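Local coordinates for acetamidase (Bacillus halodurans, PDB 2II1), which binds calcium ions and probably hydrolyses carbon-nitrogen bonds of linear amides, at residues A[19-25]-A[61-67]; A[69-75]-A[168-174]; A[249-254]-A[292-297]; A[268-272]-A[284-288]. The contacts are given in a common frame with arbitrary orientation. Residues are numbered along the deposited sequence.

Contact 1 of 4, residues A[19-25]-A[61-67]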
loop_
_atom_site.group_PDB
_atom_site.type_symbol
_atom_site.label_atom_id
_atom_site.label_comp_id
_atom_site.label_asym_id
_atom_site.label_seq_id
_atom_site.Cartn_x
_atom_site.Cartn_y
_atom_site.Cartn_z
ATOM N N VAL A 19 -17.869 2.669 -31.728
ATOM C CA VAL A 19 -17.262 3.065 -32.999
ATOM C C VAL A 19 -16.146 4.084 -32.696
ATOM O O VAL A 19 -16.341 4.980 -31.908
ATOM C CB VAL A 19 -18.298 3.637 -34.011
ATOM C CG1 VAL A 19 -17.613 3.942 -35.332
ATOM C CG2 VAL A 19 -19.443 2.649 -34.238
ATOM N N PRO A 20 -14.956 3.907 -33.284
ATOM C CA PRO A 20 -13.888 4.874 -33.005
ATOM C C PRO A 20 -14.250 6.303 -33.409
ATOM O O PRO A 20 -14.808 6.514 -34.492
ATOM C CB PRO A 20 -12.736 4.381 -33.877
ATOM C CG PRO A 20 -13.019 2.967 -34.126
ATOM C CD PRO A 20 -14.510 2.835 -34.179
ATOM N N ILE A 21 -13.941 7.263 -32.545
ATOM C CA ILE A 21 -14.132 8.693 -32.850
ATOM C C ILE A 21 -12.891 9.245 -33.571
ATOM O O ILE A 21 -12.885 10.372 -34.055
ATOM C CB ILE A 21 -14.463 9.534 -31.568
ATOM C CG1 ILE A 21 -13.265 9.579 -30.605
ATOM C CG2 ILE A 21 -15.688 8.968 -30.851
ATOM C CD1 ILE A 21 -13.532 10.329 -29.292
ATOM N N ALA A 22 -11.847 8.436 -33.657
ATOM C CA ALA A 22 -10.584 8.908 -34.183
ATOM C C ALA A 22 -9.610 7.760 -34.333
ATOM O O ALA A 22 -9.776 6.692 -33.722
ATOM C CB ALA A 22 -10.022 9.935 -33.295
ATOM N N SER A 23 -8.619 7.988 -35.183
ATOM C CA SER A 23 -7.576 7.022 -35.474
ATOM C C SER A 23 -6.254 7.704 -35.357
ATOM O O SER A 23 -6.172 8.917 -35.589
ATOM C CB SER A 23 -7.681 6.494 -36.903
ATOM O OG SER A 23 -8.911 5.854 -37.141
ATOM N N CYS A 24 -5.227 6.917 -34.999
ATOM C CA CYS A 24 -3.833 7.353 -35.093
ATOM C C CYS A 24 -2.917 6.216 -35.551
ATOM O O CYS A 24 -3.347 5.080 -35.717
ATOM C CB CYS A 24 -3.338 7.925 -33.756
ATOM S SG CYS A 24 -3.115 6.727 -32.478
ATOM N N GLN A 25 -1.658 6.564 -35.790
ATOM C CA GLN A 25 -0.613 5.585 -36.037
ATOM C C GLN A 25 0.169 5.424 -34.745
ATOM O O GLN A 25 0.127 6.294 -33.883
ATOM C CB GLN A 25 0.339 6.052 -37.139
ATOM C CG GLN A 25 -0.314 6.427 -38.474
ATOM C CD GLN A 25 -1.032 5.265 -39.169
ATOM O OE1 GLN A 25 -0.554 4.124 -39.181
ATOM N NE2 GLN A 25 -2.186 5.566 -39.764
ATOM N N THR A 61 -13.458 9.782 -22.685
ATOM C CA THR A 61 -13.258 10.303 -24.036
ATOM C C THR A 61 -12.602 9.205 -24.886
ATOM O O THR A 61 -11.629 8.594 -24.461
ATOM C CB THR A 61 -12.391 11.585 -24.023
ATOM O OG1 THR A 61 -13.050 12.607 -23.251
ATOM C CG2 THR A 61 -12.113 12.088 -25.451
ATOM N N GLY A 62 -13.157 8.953 -26.067
ATOM C CA GLY A 62 -12.741 7.839 -26.915
ATOM C C GLY A 62 -13.959 7.213 -27.574
ATOM O O GLY A 62 -15.061 7.763 -27.474
ATOM N N PRO A 63 -13.781 6.045 -28.235
ATOM C CA PRO A 63 -12.544 5.277 -28.354
ATOM C C PRO A 63 -11.621 5.699 -29.492
ATOM O O PRO A 63 -12.075 6.145 -30.522
ATOM C CB PRO A 63 -13.022 3.840 -28.558
ATOM C CG PRO A 63 -14.466 3.912 -28.904
ATOM C CD PRO A 63 -14.905 5.349 -28.880
ATOM N N LEU A 64 -10.325 5.565 -29.263
ATOM C CA LEU A 64 -9.309 5.871 -30.266
ATOM C C LEU A 64 -8.871 4.560 -30.909
ATOM O O LEU A 64 -8.467 3.634 -30.189
ATOM C CB LEU A 64 -8.106 6.549 -29.593
ATOM C CG LEU A 64 -6.851 6.663 -30.448
ATOM C CD1 LEU A 64 -7.005 7.770 -31.515
ATOM C CD2 LEU A 64 -5.618 6.855 -29.581
ATOM N N TYR A 65 -8.930 4.500 -32.248
ATOM C CA TYR A 65 -8.411 3.364 -33.021
ATOM C C TYR A 65 -6.931 3.605 -33.340
ATOM O O TYR A 65 -6.578 4.548 -34.082
ATOM C CB TYR A 65 -9.213 3.155 -34.334
ATOM C CG TYR A 65 -9.024 1.774 -34.953
ATOM C CD1 TYR A 65 -7.871 1.468 -35.679
ATOM C CD2 TYR A 65 -9.979 0.773 -34.794
ATOM C CE1 TYR A 65 -7.672 0.214 -36.248
ATOM C CE2 TYR A 65 -9.794 -0.495 -35.369
ATOM C CZ TYR A 65 -8.625 -0.763 -36.092
ATOM O OH TYR A 65 -8.381 -2.001 -36.660
ATOM N N VAL A 66 -6.074 2.748 -32.783
ATOM C CA VAL A 66 -4.630 2.783 -33.043
ATOM C C VAL A 66 -4.321 1.789 -34.192
ATOM O O VAL A 66 -4.364 0.557 -33.998
ATOM C CB VAL A 66 -3.821 2.453 -31.758
ATOM C CG1 VAL A 66 -2.319 2.593 -31.981
ATOM C CG2 VAL A 66 -4.286 3.326 -30.601
ATOM N N GLU A 67 -4.062 2.317 -35.387
ATOM C CA GLU A 67 -3.806 1.459 -36.575
ATOM C C GLU A 67 -2.462 0.781 -36.412
ATOM O O GLU A 67 -1.533 1.406 -35.926
ATOM C CB GLU A 67 -3.779 2.265 -37.862
ATOM C CG GLU A 67 -5.082 2.957 -38.184
ATOM C CD GLU A 67 -5.166 3.473 -39.613
ATOM O OE1 GLU A 67 -4.155 3.478 -40.386
ATOM O OE2 GLU A 67 -6.285 3.879 -39.987
#
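This is a parallel strand pair in a mixed beta sheet: 22-25 runs beside 61-67, whose backbone also bonds to strand 176-184 through Thr-61 and Leu-64, and to Gly-175 just before it through Val-66. The short strand axes approach to 4.6 Å at 34°, and Ser-23 pairs with Tyr-65 and Cys-24 with Val-66 (CA-CA 4.5 and 5.1 Å). The bonding follows the staggered parallel scheme, in which a residue bonds to both neighbours of its partner. Tyr-65 donates from N to Ala-22 O (2.8 Å) and accepts Cys-24 N at its O (2.9 Å); Glu-67 N then reaches Cys-24 O (2.9 Å). Ahead of the regular pairing, Ile-21 N bonds to Pro-63 O (3.0 Å), just after the cis peptide between Gly-62 and Pro-63. Gly-62 has phi 141°, where a CB would collide with the preceding carbonyl oxygen.

On one face Cys-24 SG lies 3.8 Å from Leu-64 CD2 and 4.1 Å from Val-66 CG2, and Val-207 of strand 201-210 touches both Cys-24 and Val-66. Pro-20 CB meets Tyr-65 CB at 3.8 Å. Beyond Cys-24 and Val-66, Gln-25 NE2 donates to Glu-67 OE1 (2.9 Å). Main-chain bonds therefore set the register, while the apolar Cys-24 face turns inward and the polar Gln-25 and Glu-67 pair where Gln-25 is exposed.

Contact 2 of 4, residues A[69-75]-A[168-174]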
loop_
_atom_site.group_PDB
_atom_site.type_symbol
_atom_site.label_atom_id
_atom_site.label_comp_id
_atom_site.label_asym_id
_atom_site.label_seq_id
_atom_site.Cartn_x
_atom_site.Cartn_y
_atom_site.Cartn_z
ATOM N N ALA A 69 -2.181 -1.800 -34.392
ATOM C CA ALA A 69 -2.445 -2.519 -33.155
ATOM C C ALA A 69 -3.361 -3.683 -33.474
ATOM O O ALA A 69 -4.432 -3.493 -34.042
ATOM C CB ALA A 69 -3.103 -1.595 -32.095
ATOM N N ARG A 70 -2.933 -4.876 -33.079
ATOM C CA ARG A 70 -3.609 -6.125 -33.376
ATOM C C ARG A 70 -3.773 -6.944 -32.108
ATOM O O ARG A 70 -3.004 -6.793 -31.180
ATOM C CB ARG A 70 -2.788 -6.912 -34.418
ATOM C CG ARG A 70 -2.614 -6.191 -35.768
ATOM C CD ARG A 70 -3.962 -6.091 -36.484
ATOM N NE ARG A 70 -3.862 -5.464 -37.792
ATOM C CZ ARG A 70 -4.847 -5.417 -38.682
ATOM N NH1 ARG A 70 -6.016 -5.994 -38.417
ATOM N NH2 ARG A 70 -4.655 -4.816 -39.860
ATOM N N ARG A 71 -4.777 -7.808 -32.062
ATOM C CA ARG A 71 -4.936 -8.762 -30.955
ATOM C C ARG A 71 -3.611 -9.384 -30.547
ATOM O O ARG A 71 -2.905 -9.925 -31.392
ATOM C CB ARG A 71 -5.872 -9.910 -31.352
ATOM C CG ARG A 71 -7.327 -9.579 -31.330
ATOM C CD ARG A 71 -8.176 -10.564 -32.142
ATOM N NE ARG A 71 -9.593 -10.447 -31.782
ATOM C CZ ARG A 71 -10.450 -9.549 -32.280
ATOM N NH1 ARG A 71 -10.075 -8.655 -33.206
ATOM N NH2 ARG A 71 -11.710 -9.543 -31.846
ATOM N N GLY A 72 -3.286 -9.323 -29.255
ATOM C CA GLY A 72 -2.012 -9.850 -28.723
ATOM C C GLY A 72 -0.899 -8.831 -28.487
ATOM O O GLY A 72 0.038 -9.108 -27.744
ATOM N N ASP A 73 -1.003 -7.658 -29.112
ATOM C CA ASP A 73 -0.070 -6.542 -28.903
ATOM C C ASP A 73 -0.390 -5.904 -27.545
ATOM O O ASP A 73 -1.333 -6.290 -26.864
ATOM C CB ASP A 73 -0.191 -5.472 -30.021
ATOM C CG ASP A 73 0.194 -5.998 -31.424
ATOM O OD1 ASP A 73 0.550 -7.179 -31.574
ATOM O OD2 ASP A 73 0.117 -5.224 -32.404
HETATM N N MSE A 74 0.423 -4.936 -27.165
HETATM C CA MSE A 74 0.100 -4.046 -26.072
HETATM C C MSE A 74 0.289 -2.611 -26.505
HETATM O O MSE A 74 0.984 -2.333 -27.505
HETATM C CB MSE A 74 0.906 -4.381 -24.800
HETATM C CG MSE A 74 2.377 -4.635 -24.944
HETATM SE SE MSE A 74 3.263 -4.581 -23.157
HETATM C CE MSE A 74 5.032 -3.907 -23.748
ATOM N N LEU A 75 -0.381 -1.692 -25.809
ATOM C CA LEU A 75 -0.112 -0.277 -26.035
ATOM C C LEU A 75 0.885 0.166 -25.008
ATOM O O LEU A 75 0.796 -0.223 -23.828
ATOM C CB LEU A 75 -1.365 0.573 -25.907
ATOM C CG LEU A 75 -2.425 0.422 -26.997
ATOM C CD1 LEU A 75 -3.530 1.379 -26.683
ATOM C CD2 LEU A 75 -1.869 0.669 -28.410
ATOM N N TYR A 168 1.010 0.550 -19.636
ATOM C CA TYR A 168 0.886 -0.545 -20.614
ATOM C C TYR A 168 -0.467 -1.258 -20.495
ATOM O O TYR A 168 -0.774 -1.770 -19.445
ATOM C CB TYR A 168 2.008 -1.562 -20.425
ATOM C CG TYR A 168 3.417 -0.981 -20.491
ATOM C CD1 TYR A 168 4.035 -0.489 -19.352
ATOM C CD2 TYR A 168 4.126 -0.962 -21.682
ATOM C CE1 TYR A 168 5.323 0.037 -19.393
ATOM C CE2 TYR A 168 5.425 -0.429 -21.735
ATOM C CZ TYR A 168 6.006 0.064 -20.580
ATOM O OH TYR A 168 7.278 0.577 -20.610
ATOM N N LEU A 169 -1.260 -1.263 -21.583
ATOM C CA LEU A 169 -2.581 -1.940 -21.653
ATOM C C LEU A 169 -2.618 -2.995 -22.771
ATOM O O LEU A 169 -1.874 -2.874 -23.734
ATOM C CB LEU A 169 -3.694 -0.931 -21.927
ATOM C CG LEU A 169 -3.966 0.091 -20.830
ATOM C CD1 LEU A 169 -4.993 1.097 -21.333
ATOM C CD2 LEU A 169 -4.400 -0.634 -19.534
ATOM N N PRO A 170 -3.494 -4.023 -22.650
ATOM C CA PRO A 170 -3.574 -5.047 -23.684
ATOM C C PRO A 170 -4.303 -4.528 -24.924
ATOM O O PRO A 170 -5.170 -3.650 -24.831
ATOM C CB PRO A 170 -4.382 -6.154 -23.010
ATOM C CG PRO A 170 -5.268 -5.404 -22.078
ATOM C CD PRO A 170 -4.471 -4.273 -21.572
ATOM N N VAL A 171 -3.920 -5.047 -26.073
ATOM C CA VAL A 171 -4.729 -4.933 -27.281
ATOM C C VAL A 171 -5.408 -6.279 -27.445
ATOM O O VAL A 171 -4.749 -7.283 -27.740
ATOM C CB VAL A 171 -3.853 -4.646 -28.519
ATOM C CG1 VAL A 171 -4.686 -4.698 -29.841
ATOM C CG2 VAL A 171 -3.205 -3.320 -28.370
ATOM N N GLU A 172 -6.724 -6.310 -27.229
ATOM C CA GLU A 172 -7.500 -7.543 -27.320
ATOM C C GLU A 172 -8.458 -7.548 -28.516
ATOM O O GLU A 172 -8.963 -8.594 -28.878
ATOM C CB GLU A 172 -8.272 -7.776 -26.036
ATOM C CG GLU A 172 -7.405 -7.938 -24.793
ATOM C CD GLU A 172 -6.455 -9.142 -24.851
ATOM O OE1 GLU A 172 -6.609 -10.018 -25.718
ATOM O OE2 GLU A 172 -5.547 -9.221 -24.010
ATOM N N VAL A 173 -8.724 -6.380 -29.100
ATOM C CA VAL A 173 -9.485 -6.278 -30.341
ATOM C C VAL A 173 -8.620 -5.401 -31.247
ATOM O O VAL A 173 -7.910 -4.534 -30.750
ATOM C CB VAL A 173 -10.920 -5.685 -30.089
ATOM C CG1 VAL A 173 -11.577 -6.321 -28.841
ATOM C CG2 VAL A 173 -10.903 -4.194 -29.925
ATOM N N ASP A 174 -8.632 -5.622 -32.564
ATOM C CA ASP A 174 -7.724 -4.873 -33.438
ATOM C C ASP A 174 -8.020 -3.361 -33.318
ATOM O O ASP A 174 -9.193 -2.940 -33.210
ATOM C CB ASP A 174 -7.805 -5.334 -34.899
ATOM C CG ASP A 174 -7.208 -6.749 -35.147
ATOM O OD1 ASP A 174 -6.535 -7.382 -34.285
ATOM O OD2 ASP A 174 -7.438 -7.245 -36.261
#
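A type II beta turn from Arg-70 to Asp-73 leads into the antiparallel pairing of strands 74-84 and 166-170, and the chain leaving the second strand follows the turn back. The turn is closed by Asp-73 N to Arg-70 O (3.0 Å), with Gly-72 at phi 99°. Its backbone is held from across: Gly-72 N donates to Val-171 O (2.9 Å), and Val-171 N donates to Asp-73 O (3.0 Å). Further on, Leu-75 and Leu-169 form a hydrogen-bonded pair, Leu-75 N to Leu-169 O at 2.8 Å and Leu-169 N to Leu-75 O at 3.2 Å, whereas Met-74 faces Pro-170 as a non-hydrogen-bonded pair (CA-CA 4.5 Å).

These are adjacent strands of the large mixed sheet, in which 74-84 has 201-210 as its other neighbour. Val-171, the most covered residue here, points its CB toward the turn; its CG2 lies 4.1 Å from both Ala-69 CB and Leu-75 CG. The selenium of selenomethionine Met-74 makes an oblique Met-aromatic contact, SE being 5.1 Å from the Tyr-168 ring centroid and CE 3.7 Å from Tyr-168 CD2.

At the outer end, Asp-174 OD1 accepts Arg-71 N (2.9 Å), and its OD2 forms a salt bridge with Arg-70 NH1 (2.9 Å). Arg-71 NH1 completes the network with a long 3.9 Å salt bridge to Asp-174 OD1. Asp-73 and Glu-172 instead pair with Lys-211 and Arg-213.

Contact 3 of 4, residues A[249-254]-A[292-297]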
loop_
_atom_site.group_PDB
_atom_site.type_symbol
_atom_site.label_atom_id
_atom_site.label_comp_id
_atom_site.label_asym_id
_atom_site.label_seq_id
_atom_site.Cartn_x
_atom_site.Cartn_y
_atom_site.Cartn_z
ATOM N N PHE A 249 6.525 -12.831 -14.129
ATOM C CA PHE A 249 7.291 -12.005 -15.103
ATOM C C PHE A 249 8.832 -12.117 -14.940
ATOM O O PHE A 249 9.561 -12.453 -15.880
ATOM C CB PHE A 249 6.857 -10.528 -15.014
ATOM C CG PHE A 249 7.752 -9.587 -15.777
ATOM C CD1 PHE A 249 8.110 -9.857 -17.090
ATOM C CD2 PHE A 249 8.215 -8.436 -15.188
ATOM C CE1 PHE A 249 8.959 -8.966 -17.798
ATOM C CE2 PHE A 249 9.052 -7.551 -15.882
ATOM C CZ PHE A 249 9.418 -7.828 -17.196
ATOM N N LEU A 250 9.305 -11.803 -13.739
ATOM C CA LEU A 250 10.718 -11.911 -13.372
ATOM C C LEU A 250 11.279 -13.333 -13.591
ATOM O O LEU A 250 12.379 -13.508 -14.111
ATOM C CB LEU A 250 10.896 -11.496 -11.893
ATOM C CG LEU A 250 11.192 -10.040 -11.534
ATOM C CD1 LEU A 250 11.399 -9.878 -10.016
ATOM C CD2 LEU A 250 12.407 -9.537 -12.278
ATOM N N ALA A 251 10.513 -14.343 -13.200
ATOM C CA ALA A 251 10.931 -15.720 -13.349
ATOM C C ALA A 251 11.023 -16.063 -14.827
ATOM O O ALA A 251 12.072 -16.506 -15.284
ATOM C CB ALA A 251 9.976 -16.632 -12.641
ATOM N N ASN A 252 9.949 -15.798 -15.573
ATOM C CA ASN A 252 9.878 -16.118 -16.998
ATOM C C ASN A 252 10.893 -15.394 -17.867
ATOM O O ASN A 252 11.399 -15.959 -18.832
ATOM C CB ASN A 252 8.480 -15.814 -17.555
ATOM C CG ASN A 252 7.437 -16.817 -17.105
ATOM O OD1 ASN A 252 7.765 -17.864 -16.549
ATOM N ND2 ASN A 252 6.174 -16.499 -17.345
ATOM N N ARG A 253 11.169 -14.141 -17.535
ATOM C CA ARG A 253 11.943 -13.279 -18.390
ATOM C C ARG A 253 13.385 -13.108 -17.927
ATOM O O ARG A 253 14.168 -12.501 -18.632
ATOM C CB ARG A 253 11.253 -11.911 -18.498
ATOM C CG ARG A 253 9.970 -11.933 -19.328
ATOM C CD ARG A 253 10.315 -11.941 -20.815
ATOM N NE ARG A 253 9.152 -11.786 -21.692
ATOM C CZ ARG A 253 8.380 -12.780 -22.129
ATOM N NH1 ARG A 253 8.608 -14.042 -21.782
ATOM N NH2 ARG A 253 7.362 -12.506 -22.931
ATOM N N THR A 254 13.748 -13.628 -16.756
ATOM C CA THR A 254 15.124 -13.483 -16.265
ATOM C C THR A 254 15.678 -14.824 -15.821
ATOM O O THR A 254 14.945 -15.822 -15.736
ATOM C CB THR A 254 15.241 -12.460 -15.077
ATOM O OG1 THR A 254 14.857 -13.084 -13.856
ATOM C CG2 THR A 254 14.375 -11.209 -15.299
ATOM N N PHE A 292 15.767 -4.407 -12.457
ATOM C CA PHE A 292 15.584 -4.832 -13.841
ATOM C C PHE A 292 16.826 -4.549 -14.688
ATOM O O PHE A 292 17.164 -5.343 -15.540
ATOM C CB PHE A 292 14.364 -4.159 -14.470
ATOM C CG PHE A 292 13.089 -4.520 -13.801
ATOM C CD1 PHE A 292 12.453 -5.702 -14.090
ATOM C CD2 PHE A 292 12.546 -3.699 -12.822
ATOM C CE1 PHE A 292 11.286 -6.032 -13.422
ATOM C CE2 PHE A 292 11.390 -4.052 -12.156
ATOM C CZ PHE A 292 10.772 -5.209 -12.466
ATOM N N GLU A 293 17.502 -3.428 -14.471
ATOM C CA GLU A 293 18.734 -3.127 -15.224
ATOM C C GLU A 293 19.784 -4.201 -14.910
ATOM O O GLU A 293 20.360 -4.799 -15.807
ATOM C CB GLU A 293 19.296 -1.745 -14.865
ATOM C CG GLU A 293 18.320 -0.588 -15.023
ATOM N N LYS A 294 20.012 -4.431 -13.621
ATOM C CA LYS A 294 20.855 -5.524 -13.121
ATOM C C LYS A 294 20.519 -6.890 -13.743
ATOM O O LYS A 294 21.414 -7.613 -14.164
ATOM C CB LYS A 294 20.752 -5.629 -11.583
ATOM C CG LYS A 294 21.455 -4.530 -10.785
ATOM C CD LYS A 294 20.993 -4.538 -9.308
ATOM C CE LYS A 294 21.468 -3.323 -8.532
ATOM N NZ LYS A 294 22.850 -2.891 -8.946
ATOM N N LEU A 295 19.236 -7.235 -13.820
ATOM C CA LEU A 295 18.822 -8.517 -14.386
ATOM C C LEU A 295 18.832 -8.553 -15.921
ATOM O O LEU A 295 18.500 -9.573 -16.493
ATOM C CB LEU A 295 17.437 -8.921 -13.865
ATOM C CG LEU A 295 17.404 -9.307 -12.386
ATOM C CD1 LEU A 295 15.970 -9.362 -11.866
ATOM C CD2 LEU A 295 18.152 -10.639 -12.165
ATOM N N GLY A 296 19.230 -7.464 -16.578
ATOM C CA GLY A 296 19.257 -7.399 -18.042
ATOM C C GLY A 296 17.874 -7.275 -18.674
ATOM O O GLY A 296 17.715 -7.547 -19.870
ATOM N N VAL A 297 16.882 -6.883 -17.867
ATOM C CA VAL A 297 15.507 -6.621 -18.305
ATOM C C VAL A 297 15.297 -5.112 -18.297
ATOM O O VAL A 297 15.980 -4.379 -19.001
ATOM C CB VAL A 297 14.445 -7.218 -17.351
ATOM C CG1 VAL A 297 13.056 -6.798 -17.775
ATOM C CG2 VAL A 297 14.518 -8.715 -17.299
#
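Both segments are the C-terminal ends of helices. In 249-254 helical geometry runs to Arg-253, with Arg-253 N bonded to Phe-249 O at 2.9 Å, and Thr-254 leaves it at phi/psi -130/173°. In 292-297 the helix stops in a Schellman motif: Gly-296, at phi 74°, bonds from N to Glu-293 O (3.0 Å), and Val-297 N reaches back to Phe-292 O (2.8 Å). The backbones come closest where the helices finish, with CA-CA 6.5 Å for Thr-254 and Leu-295 against 8.6 Å for Leu-250 and Phe-292.

No hydrogen bond crosses the interface, which covers 288 Å² and is apolar. Phe-249 CE2 lies 3.7 Å from Phe-292 CE1, and each ring has its own edge-to-face partner, Phe-215 for Phe-249 and Phe-226 for Phe-292. Leu-250 CD2 packs against Leu-295 CD1 (3.6 Å) and Phe-292 CE1 (3.9 Å).

Here the end of long helix 235-253 meets the C-terminal helix 289-294, which follows strand 281-288; Leu-287 of that strand touches both Leu-250 and Phe-292. In the same region Ala-251 and Thr-254, with Leu-256, belong to a calcium site that has no ion bound to this chain. Thr-254 OG1 donates to Leu-250 O (2.5 Å) and also bonds with Leu-256 N. Thr-254 CG2 lies a tight 3.2 Å from Val-297 CG2 and 4.1 Å from Leu-295 CB.

Contact 4 of 4, residues A[268-272]-A[284-288]; sequences AGDLY and RFSLA
Build an antiparallel ladder between the strands of a beta hairpin, 270-275 and 281-288, segment axes 4.7 Å apart at 147°. Keep the backbone extended (phi/psi Asp-270 -131/138°, Tyr-272 -122/159°, Arg-284 -139/141°, Ser-286 -120/130°). Pair Asp-270 with Ser-286 and Tyr-272 with Arg-284 as hydrogen-bonded pairs (CA-CA 5.3 and 5.1 Å), and Leu-271 with Phe-285 as the non-hydrogen-bonded pair (4.5 Å). Four near-linear bonds satisfy the first two pairs: Asp-270 N to Ser-286 O and Ser-286 N to Asp-270 O, both 2.9 Å, then Tyr-272 N to Arg-284 O and Arg-284 N to Tyr-272 O, both 2.7 Å. Phe-285 bonds instead with Thr-228 of strand 225-232, and Leu-271 by its backbone to the second subunit. A water bridges Ala-268 O and Ala-288 N (2.8 and 2.9 Å); a second donates to Asp-270 OD2 and Ser-286 O (2.9 and 2.8 Å) and weakly accepts from Ser-286 OG (3.5 Å).

Phe-285 (chi1 t) lays a ring face under Asp-270 O, its CZ 3.6 Å from Gly-269 C; a CB on Gly-269 would clash. Leu-271 (t, p) shares this face. On the other, Tyr-272 (m) sets CB over the Arg-284 (p, t, t) guanidinium.

Arg-284 salt-bridges Asp-160 and Asp-189; Asp-270 OD1 takes Lys-159 NZ and Asp-189 N of the second subunit. The chemistry divides the sheet: an apolar face against helix 235-253, a polar face with charges paired in both subunits.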
loop_
_atom_site.group_PDB
_atom_site.type_symbol
_atom_site.label_atom_id
_atom_site.label_comp_id
_atom_site.label_asym_id
_atom_site.label_seq_id
_atom_site.Cartn_x
_atom_site.Cartn_y
_atom_site.Cartn_z
ATOM N N ALA A 268 12.652 -6.621 -1.393
ATOM C CA ALA A 268 13.045 -5.384 -2.080
ATOM C C ALA A 268 11.860 -4.681 -2.745
ATOM O O ALA A 268 11.972 -3.538 -3.114
ATOM C CB ALA A 268 14.103 -5.730 -3.162
ATOM N N GLY A 269 10.743 -5.375 -2.946
ATOM C CA GLY A 269 9.602 -4.775 -3.606
ATOM C C GLY A 269 8.548 -4.362 -2.623
ATOM O O GLY A 269 8.613 -4.734 -1.458
ATOM N N ASP A 270 7.559 -3.604 -3.088
ATOM C CA ASP A 270 6.427 -3.234 -2.227
ATOM C C ASP A 270 5.067 -3.464 -2.865
ATOM O O ASP A 270 4.852 -3.133 -4.032
ATOM C CB ASP A 270 6.540 -1.771 -1.853
ATOM C CG ASP A 270 7.747 -1.481 -0.997
ATOM O OD1 ASP A 270 7.694 -1.740 0.223
ATOM O OD2 ASP A 270 8.746 -0.962 -1.536
ATOM N N LEU A 271 4.130 -3.990 -2.076
ATOM C CA LEU A 271 2.771 -4.163 -2.504
ATOM C C LEU A 271 2.026 -2.926 -2.064
ATOM O O LEU A 271 2.043 -2.576 -0.904
ATOM C CB LEU A 271 2.143 -5.398 -1.840
ATOM C CG LEU A 271 0.696 -5.729 -2.149
ATOM C CD1 LEU A 271 0.500 -6.039 -3.625
ATOM C CD2 LEU A 271 0.304 -6.903 -1.235
ATOM N N TYR A 272 1.348 -2.288 -3.012
ATOM C CA TYR A 272 0.563 -1.087 -2.770
ATOM C C TYR A 272 -0.893 -1.278 -3.181
ATOM O O TYR A 272 -1.224 -2.119 -4.016
ATOM C CB TYR A 272 1.110 0.090 -3.583
ATOM C CG TYR A 272 2.500 0.576 -3.212
ATOM C CD1 TYR A 272 2.767 1.080 -1.928
ATOM C CD2 TYR A 272 3.539 0.549 -4.138
ATOM C CE1 TYR A 272 4.025 1.536 -1.581
ATOM C CE2 TYR A 272 4.804 1.019 -3.803
ATOM C CZ TYR A 272 5.037 1.503 -2.523
ATOM O OH TYR A 272 6.276 1.967 -2.197
ATOM N N ARG A 284 -1.275 -2.866 -6.646
ATOM C CA ARG A 284 -0.072 -2.926 -7.513
ATOM C C ARG A 284 1.167 -3.362 -6.775
ATOM O O ARG A 284 1.385 -2.970 -5.632
ATOM C CB ARG A 284 0.216 -1.608 -8.275
ATOM C CG ARG A 284 0.414 -0.370 -7.449
ATOM C CD ARG A 284 0.035 0.884 -8.241
ATOM N NE ARG A 284 0.502 2.094 -7.550
ATOM C CZ ARG A 284 -0.102 2.657 -6.508
ATOM N NH1 ARG A 284 -1.213 2.149 -6.015
ATOM N NH2 ARG A 284 0.413 3.734 -5.930
ATOM N N PHE A 285 1.979 -4.184 -7.437
ATOM C CA PHE A 285 3.301 -4.517 -6.909
ATOM C C PHE A 285 4.346 -3.736 -7.672
ATOM O O PHE A 285 4.402 -3.822 -8.907
ATOM C CB PHE A 285 3.635 -6.015 -7.009
ATOM C CG PHE A 285 4.735 -6.411 -6.075
ATOM C CD1 PHE A 285 6.060 -6.215 -6.408
ATOM C CD2 PHE A 285 4.427 -6.866 -4.812
ATOM C CE1 PHE A 285 7.063 -6.506 -5.494
ATOM C CE2 PHE A 285 5.405 -7.179 -3.927
ATOM C CZ PHE A 285 6.740 -7.009 -4.275
ATOM N N SER A 286 5.211 -3.058 -6.909
ATOM C CA SER A 286 6.200 -2.137 -7.426
ATOM C C SER A 286 7.632 -2.573 -7.053
ATOM O O SER A 286 7.926 -2.879 -5.873
ATOM C CB SER A 286 5.920 -0.740 -6.891
ATOM O OG SER A 286 6.928 0.172 -7.224
ATOM N N LEU A 287 8.508 -2.610 -8.065
ATOM C CA LEU A 287 9.928 -2.865 -7.852
ATOM C C LEU A 287 10.805 -1.835 -8.616
ATOM O O LEU A 287 10.507 -1.504 -9.762
ATOM C CB LEU A 287 10.246 -4.286 -8.287
ATOM C CG LEU A 287 11.652 -4.816 -8.031
ATOM C CD1 LEU A 287 11.939 -5.072 -6.506
ATOM C CD2 LEU A 287 11.865 -6.057 -8.873
ATOM N N ALA A 288 11.892 -1.380 -7.978
ATOM C CA ALA A 288 12.821 -0.389 -8.530
ATOM C C ALA A 288 13.452 -0.821 -9.862
ATOM O O ALA A 288 13.882 -1.961 -10.009
ATOM C CB ALA A 288 13.913 -0.070 -7.522
HETATM O O HOH W 1 11.431 -1.697 -5.126
HETATM O O HOH W 2 8.849 -0.614 -4.444
#

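From the N terminus, contact 1 closes first, joining 19-25 to 61-67. Strand 74-84 follows directly, and contact 2 then closes a much longer loop, 92 residues of which 40 are strand, by bringing back 168-174. The two are in series and touch, Val-66 CG1 lying 4.1 Å from Leu-75 CD2, so the smaller mixed sheet packs on the large one there. Contact 3 closes the C-terminal region, helix end to helix end, and contact 4 is nested inside its loop; Leu-250 CD1 and Leu-287 CD2, 4.0 Å apart, connect them. Contacts 2 and 4 share the large sheet, with centres 25 Å apart, while contacts 1 and 4 lie on opposite sides of the chain's centre.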